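Local coordinates for protein Ta0487 (Thermoplasma acidophilum, PDB 3KBQ) that is of unknown function but, as a CinA-family member, carries a probable molybdopterin-binding domain, which makes up most of this chain, at residues L116-I128 against V132-G144. Residues are numbered along the deposited sequence; the frame is centred on the assembly and turned at random.
Sequences LKMAKIPPSCRPI and VGTAPGLICAVGG
C125 and C140 are joined by a disulfide, with 2.1 Å between C125 SG and C140 SG, that staples two antiparallel strands, 125-128 and 137-142, across a non-hydrogen-bonded pair. Such a pair brings the CA atoms close, and here C125 CA and C140 CA lie 4.0 Å apart. With each SG anti to its own carbonyl carbon and beside the backbone N (chi1 -62° in C125, -46° in C140), both sulfurs stay on the same face of the hairpin and meet, and F84 of helix 80-87 packs against both cysteines.

The backbone ladder alternates with these close pairs. R126 and I139 exchange two bonds, R126 N giving a nearly straight one to I139 O at 2.8 Å. I128 and G137 do the same less regularly: I128 N reaches G137 O from above the carbonyl plane, whereas G137 N meets a lone pair of I128 O. Past the cysteines A141 N binds S124 O; the S124 hydroxyl adds a weak bond to A141 O, while Q90 is its stronger partner.

The result is a beta hairpin at one edge of the mixed sheet of what is probably a molybdopterin-binding domain of the MoCF type, 125-128 being its outermost strand on this side.

Apolar contacts fall on two faces. On the face that carries the disulfide, L138 CD2 presses tightly on I121 CG1 (3.5 Å), and towards the other end P127 CB meets P136 CB. On the opposite face I128 crosses I139 at about a right angle, CG1 to CG1 at 3.6 Å, and the I139 CD1 methyl lies obliquely against the R126 guanidinium, 3.5 Å from NH1.

Beyond the P136 end of the hairpin, the M118 chain bends at chi3 (-44°), setting SD 3.9 Å from A135 CB and CE near T134 OG1. An alanine at M118 would take away this sulfur and methyl and is likely to leave A135 and T134 without their apolar neighbour from 116-128.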
ATOM      1  N   LEU B 116      14.477 -18.037 -18.127  1.00 23.91           N
ATOM      2  CA  LEU B 116      14.540 -19.299 -17.445  1.00 26.29           C
ATOM      3  C   LEU B 116      14.074 -19.159 -16.009  1.00 26.91           C
ATOM      4  O   LEU B 116      13.275 -19.990 -15.562  1.00 26.53           O
ATOM      5  CB  LEU B 116      15.963 -19.863 -17.436  1.00 28.50           C
ATOM      6  CG  LEU B 116      16.213 -21.175 -16.663  1.00 31.39           C
ATOM      7  CD1 LEU B 116      15.397 -22.331 -17.278  1.00 32.68           C
ATOM      8  CD2 LEU B 116      17.715 -21.544 -16.692  1.00 34.07           C
ATOM      9  N   LYS B 117      14.548 -18.113 -15.302  1.00 26.65           N
ATOM     10  CA  LYS B 117      14.264 -17.989 -13.856  1.00 26.95           C
ATOM     11  C   LYS B 117      12.766 -17.891 -13.567  1.00 27.55           C
ATOM     12  O   LYS B 117      12.346 -18.162 -12.431  1.00 27.20           O
ATOM     13  CB  LYS B 117      15.097 -16.892 -13.161  1.00 27.31           C
ATOM     14  CG  LYS B 117      14.617 -15.456 -13.352  1.00 29.66           C
ATOM     15  CD  LYS B 117      13.701 -15.011 -12.186  1.00 32.54           C
ATOM     16  CE  LYS B 117      12.533 -14.071 -12.646  1.00 37.24           C
ATOM     17  NZ  LYS B 117      12.806 -13.261 -13.882  1.00 33.35           N
ATOM     18  N   MET B 118      11.952 -17.559 -14.579  1.00 26.90           N
ATOM     19  CA  MET B 118      10.486 -17.543 -14.373  1.00 28.30           C
ATOM     20  C   MET B 118       9.895 -18.919 -14.059  1.00 28.67           C
ATOM     21  O   MET B 118       8.758 -18.992 -13.568  1.00 28.97           O
ATOM     22  CB  MET B 118       9.693 -16.903 -15.556  1.00 28.16           C
ATOM     23  CG  MET B 118       9.853 -15.395 -15.744  1.00 25.33           C
ATOM     24  SD  MET B 118       8.958 -14.755 -17.207  1.00 20.55           S
ATOM     25  CE  MET B 118       9.330 -15.951 -18.499  1.00 21.17           C
ATOM     26  N   ALA B 119      10.633 -19.998 -14.339  1.00 30.31           N
ATOM     27  CA  ALA B 119      10.179 -21.350 -13.948  1.00 31.64           C
ATOM     28  C   ALA B 119      10.620 -21.788 -12.554  1.00 33.35           C
ATOM     29  O   ALA B 119      10.292 -22.899 -12.137  1.00 33.51           O
ATOM     30  CB  ALA B 119      10.595 -22.410 -15.001  1.00 31.80           C
ATOM     31  N   LYS B 120      11.396 -20.948 -11.853  1.00 35.09           N
ATOM     32  CA  LYS B 120      11.943 -21.286 -10.523  1.00 36.20           C
ATOM     33  C   LYS B 120      10.864 -20.951  -9.477  1.00 37.38           C
ATOM     34  O   LYS B 120      10.347 -19.829  -9.431  1.00 38.12           O
ATOM     35  CB  LYS B 120      13.269 -20.539 -10.278  1.00 37.19           C
ATOM     36  CG  LYS B 120      14.543 -21.113 -10.920  1.00 36.73           C
ATOM     37  CD  LYS B 120      15.212 -22.197  -9.986  1.00 42.45           C
ATOM     38  CE  LYS B 120      16.793 -22.225 -10.011  1.00 44.65           C
ATOM     39  NZ  LYS B 120      17.522 -23.435 -10.663  1.00 42.53           N
ATOM     40  N   ILE B 121      10.470 -21.932  -8.674  1.00 37.36           N
ATOM     41  CA  ILE B 121       9.260 -21.827  -7.841  1.00 37.71           C
ATOM     42  C   ILE B 121       9.600 -22.513  -6.513  1.00 37.16           C
ATOM     43  O   ILE B 121      10.378 -23.462  -6.537  1.00 36.19           O
ATOM     44  CB  ILE B 121       8.115 -22.564  -8.569  1.00 37.64           C
ATOM     45  CG1 ILE B 121       7.274 -21.606  -9.411  1.00 39.91           C
ATOM     46  CG2 ILE B 121       7.186 -23.300  -7.663  1.00 41.18           C
ATOM     47  CD1 ILE B 121       6.514 -22.386 -10.523  1.00 39.71           C
ATOM     48  N   PRO B 122       9.068 -22.029  -5.363  1.00 36.70           N
ATOM     49  CA  PRO B 122       9.234 -22.859  -4.157  1.00 36.35           C
ATOM     50  C   PRO B 122       8.198 -24.019  -4.112  1.00 35.48           C
ATOM     51  O   PRO B 122       7.158 -23.943  -4.762  1.00 35.86           O
ATOM     52  CB  PRO B 122       9.001 -21.849  -3.020  1.00 36.68           C
ATOM     53  CG  PRO B 122       8.000 -20.923  -3.550  1.00 36.54           C
ATOM     54  CD  PRO B 122       8.247 -20.830  -5.078  1.00 36.48           C
ATOM     55  N   PRO B 123       8.474 -25.095  -3.359  1.00 34.94           N
ATOM     56  CA  PRO B 123       7.529 -26.237  -3.344  1.00 34.43           C
ATOM     57  C   PRO B 123       6.136 -25.938  -2.798  1.00 34.13           C
ATOM     58  O   PRO B 123       5.200 -26.654  -3.121  1.00 33.63           O
ATOM     59  CB  PRO B 123       8.235 -27.272  -2.449  1.00 34.26           C
ATOM     60  CG  PRO B 123       9.181 -26.516  -1.655  1.00 34.66           C
ATOM     61  CD  PRO B 123       9.666 -25.389  -2.551  1.00 35.33           C
ATOM     62  N   SER B 124       5.987 -24.884  -1.997  1.00 34.18           N
ATOM     63  CA  SER B 124       4.663 -24.495  -1.498  1.00 35.05           C
ATOM     64  C   SER B 124       3.719 -23.911  -2.553  1.00 35.61           C
ATOM     65  O   SER B 124       2.552 -23.630  -2.242  1.00 35.99           O
ATOM     66  CB  SER B 124       4.821 -23.465  -0.384  1.00 35.71           C
ATOM     67  OG  SER B 124       4.901 -24.102   0.884  1.00 35.95           O
ATOM     68  N   CYS B 125       4.225 -23.688  -3.767  1.00 35.43           N
ATOM     69  CA  CYS B 125       3.438 -23.052  -4.826  1.00 35.40           C
ATOM     70  C   CYS B 125       3.210 -23.978  -5.996  1.00 35.22           C
ATOM     71  O   CYS B 125       4.026 -24.856  -6.238  1.00 35.42           O
ATOM     72  CB  CYS B 125       4.153 -21.803  -5.322  1.00 35.40           C
ATOM     73  SG  CYS B 125       4.364 -20.554  -4.016  1.00 35.30           S
ATOM     74  N   ARG B 126       2.100 -23.769  -6.705  1.00 34.58           N
ATOM     75  CA  ARG B 126       1.838 -24.347  -8.015  1.00 34.91           C
ATOM     76  C   ARG B 126       1.757 -23.219  -9.055  1.00 34.41           C
ATOM     77  O   ARG B 126       1.156 -22.166  -8.771  1.00 34.13           O
ATOM     78  CB  ARG B 126       0.482 -25.035  -8.010  1.00 35.45           C
ATOM     79  CG  ARG B 126       0.454 -26.393  -7.368  1.00 40.74           C
ATOM     80  CD  ARG B 126      -0.891 -27.065  -7.658  1.00 47.74           C
ATOM     81  NE  ARG B 126      -1.989 -26.481  -6.882  1.00 50.44           N
ATOM     82  CZ  ARG B 126      -3.021 -25.811  -7.393  1.00 51.79           C
ATOM     83  NH1 ARG B 126      -3.128 -25.626  -8.704  1.00 53.19           N
ATOM     84  NH2 ARG B 126      -3.957 -25.323  -6.580  1.00 53.13           N
ATOM     85  N   PRO B 127       2.280 -23.444 -10.282  1.00 33.76           N
ATOM     86  CA  PRO B 127       2.128 -22.381 -11.266  1.00 33.41           C
ATOM     87  C   PRO B 127       0.712 -22.331 -11.824  1.00 33.77           C
ATOM     88  O   PRO B 127       0.058 -23.357 -11.868  1.00 34.02           O
ATOM     89  CB  PRO B 127       3.132 -22.759 -12.364  1.00 33.95           C
ATOM     90  CG  PRO B 127       3.371 -24.298 -12.228  1.00 33.11           C
ATOM     91  CD  PRO B 127       2.824 -24.698 -10.859  1.00 33.74           C
ATOM     92  N   ILE B 128       0.249 -21.144 -12.219  1.00 33.63           N
ATOM     93  CA  ILE B 128      -0.997 -20.973 -12.952  1.00 34.64           C
ATOM     94  C   ILE B 128      -0.680 -20.440 -14.349  1.00 34.74           C
ATOM     95  O   ILE B 128       0.050 -19.438 -14.496  1.00 34.60           O
ATOM     96  CB  ILE B 128      -1.946 -19.885 -12.360  1.00 35.28           C
ATOM     97  CG1 ILE B 128      -1.923 -19.852 -10.820  1.00 36.36           C
ATOM     98  CG2 ILE B 128      -3.337 -20.100 -12.968  1.00 34.20           C
ATOM     99  CD1 ILE B 128      -2.292 -18.461 -10.182  1.00 35.62           C
ATOM    100  N   VAL B 132      -2.080 -15.070 -21.605  1.00 42.46           N
ATOM    101  CA  VAL B 132      -1.884 -13.760 -22.221  1.00 42.25           C
ATOM    102  C   VAL B 132      -0.408 -13.404 -22.312  1.00 42.31           C
ATOM    103  O   VAL B 132       0.059 -12.946 -23.355  1.00 43.26           O
ATOM    104  CB  VAL B 132      -2.553 -12.610 -21.383  1.00 43.01           C
ATOM    105  CG1 VAL B 132      -2.382 -11.250 -22.082  1.00 42.63           C
ATOM    106  CG2 VAL B 132      -4.006 -12.906 -21.041  1.00 42.30           C
ATOM    107  N   GLY B 133       0.332 -13.566 -21.216  1.00 41.11           N
ATOM    108  CA  GLY B 133       1.705 -13.084 -21.185  1.00 40.39           C
ATOM    109  C   GLY B 133       2.611 -14.254 -20.924  1.00 40.20           C
ATOM    110  O   GLY B 133       2.189 -15.403 -21.041  1.00 40.92           O
ATOM    111  N   THR B 134       3.850 -14.009 -20.529  1.00 39.23           N
ATOM    112  CA  THR B 134       4.726 -15.168 -20.384  1.00 38.06           C
ATOM    113  C   THR B 134       4.935 -15.678 -18.948  1.00 37.11           C
ATOM    114  O   THR B 134       5.242 -16.854 -18.781  1.00 37.45           O
ATOM    115  CB  THR B 134       6.067 -14.995 -21.119  1.00 38.59           C
ATOM    116  OG1 THR B 134       6.703 -13.787 -20.668  1.00 39.20           O
ATOM    117  CG2 THR B 134       5.826 -14.960 -22.624  1.00 38.47           C
ATOM    118  N   ALA B 135       4.795 -14.828 -17.928  1.00 34.51           N
ATOM    119  CA  ALA B 135       5.069 -15.302 -16.571  1.00 33.43           C
ATOM    120  C   ALA B 135       3.869 -16.082 -16.000  1.00 32.14           C
ATOM    121  O   ALA B 135       2.754 -15.553 -15.980  1.00 32.08           O
ATOM    122  CB  ALA B 135       5.436 -14.140 -15.666  1.00 32.85           C
ATOM    123  N   PRO B 136       4.079 -17.329 -15.560  1.00 31.27           N
ATOM    124  CA  PRO B 136       2.968 -17.990 -14.858  1.00 31.42           C
ATOM    125  C   PRO B 136       2.590 -17.225 -13.566  1.00 31.80           C
ATOM    126  O   PRO B 136       3.460 -16.570 -12.965  1.00 30.83           O
ATOM    127  CB  PRO B 136       3.549 -19.360 -14.476  1.00 31.59           C
ATOM    128  CG  PRO B 136       5.009 -19.250 -14.651  1.00 32.61           C
ATOM    129  CD  PRO B 136       5.285 -18.172 -15.629  1.00 31.40           C
ATOM    130  N   GLY B 137       1.321 -17.301 -13.151  1.00 31.13           N
ATOM    131  CA  GLY B 137       0.963 -16.937 -11.786  1.00 29.20           C
ATOM    132  C   GLY B 137       1.320 -18.091 -10.861  1.00 29.74           C
ATOM    133  O   GLY B 137       1.694 -19.180 -11.319  1.00 28.63           O
ATOM    134  N   LEU B 138       1.216 -17.863  -9.555  1.00 28.59           N
ATOM    135  CA  LEU B 138       1.421 -18.916  -8.559  1.00 27.92           C
ATOM    136  C   LEU B 138       0.293 -18.898  -7.547  1.00 27.87           C
ATOM    137  O   LEU B 138      -0.145 -17.815  -7.152  1.00 27.22           O
ATOM    138  CB  LEU B 138       2.763 -18.737  -7.839  1.00 27.82           C
ATOM    139  CG  LEU B 138       4.077 -18.777  -8.650  1.00 28.89           C
ATOM    140  CD1 LEU B 138       5.294 -18.680  -7.717  1.00 31.84           C
ATOM    141  CD2 LEU B 138       4.170 -20.033  -9.465  1.00 32.10           C
ATOM    142  N   ILE B 139      -0.191 -20.077  -7.143  1.00 27.34           N
ATOM    143  CA  ILE B 139      -1.062 -20.202  -5.973  1.00 29.08           C
ATOM    144  C   ILE B 139      -0.240 -21.014  -5.010  1.00 28.29           C
ATOM    145  O   ILE B 139       0.310 -22.057  -5.388  1.00 27.15           O
ATOM    146  CB  ILE B 139      -2.327 -21.067  -6.185  1.00 29.88           C
ATOM    147  CG1 ILE B 139      -2.929 -20.851  -7.558  1.00 34.91           C
ATOM    148  CG2 ILE B 139      -3.388 -20.879  -5.049  1.00 30.54           C
ATOM    149  CD1 ILE B 139      -3.332 -22.196  -8.249  1.00 39.37           C
ATOM    150  N   CYS B 140      -0.184 -20.547  -3.767  1.00 27.31           N
ATOM    151  CA  CYS B 140       0.646 -21.144  -2.766  1.00 27.85           C
ATOM    152  C   CYS B 140      -0.221 -21.394  -1.557  1.00 28.64           C
ATOM    153  O   CYS B 140      -1.236 -20.676  -1.327  1.00 28.52           O
ATOM    154  CB  CYS B 140       1.780 -20.182  -2.428  1.00 27.96           C
ATOM    155  SG  CYS B 140       2.548 -19.506  -3.960  1.00 31.46           S
ATOM    156  N   ALA B 141       0.141 -22.409  -0.789  1.00 27.51           N
ATOM    157  CA  ALA B 141      -0.519 -22.589   0.522  1.00 28.20           C
ATOM    158  C   ALA B 141       0.560 -22.437   1.608  1.00 27.82           C
ATOM    159  O   ALA B 141       1.662 -22.987   1.490  1.00 28.92           O
ATOM    160  CB  ALA B 141      -1.195 -23.944   0.600  1.00 27.81           C
ATOM    161  N   VAL B 142       0.261 -21.641   2.618  1.00 26.67           N
ATOM    162  CA  VAL B 142       1.135 -21.474   3.767  1.00 26.54           C
ATOM    163  C   VAL B 142       0.254 -21.855   4.958  1.00 25.59           C
ATOM    164  O   VAL B 142      -0.642 -21.090   5.348  1.00 23.93           O
ATOM    165  CB  VAL B 142       1.639 -19.997   3.897  1.00 26.48           C
ATOM    166  CG1 VAL B 142       2.658 -19.862   5.058  1.00 29.11           C
ATOM    167  CG2 VAL B 142       2.259 -19.516   2.613  1.00 25.74           C
ATOM    168  N   GLY B 143       0.545 -23.010   5.545  1.00 25.65           N
ATOM    169  CA  GLY B 143      -0.420 -23.771   6.395  1.00 25.13           C
ATOM    170  C   GLY B 143      -1.796 -23.740   5.717  1.00 25.74           C
ATOM    171  O   GLY B 143      -1.932 -24.105   4.543  1.00 26.43           O
ATOM    172  N   GLY B 144      -2.789 -23.206   6.405  1.00 25.34           N
ATOM    173  CA  GLY B 144      -4.142 -23.101   5.861  1.00 25.57           C
ATOM    174  C   GLY B 144      -4.406 -21.790   5.145  1.00 25.32           C
ATOM    175  O   GLY B 144      -5.549 -21.503   4.766  1.00 25.93           O
TER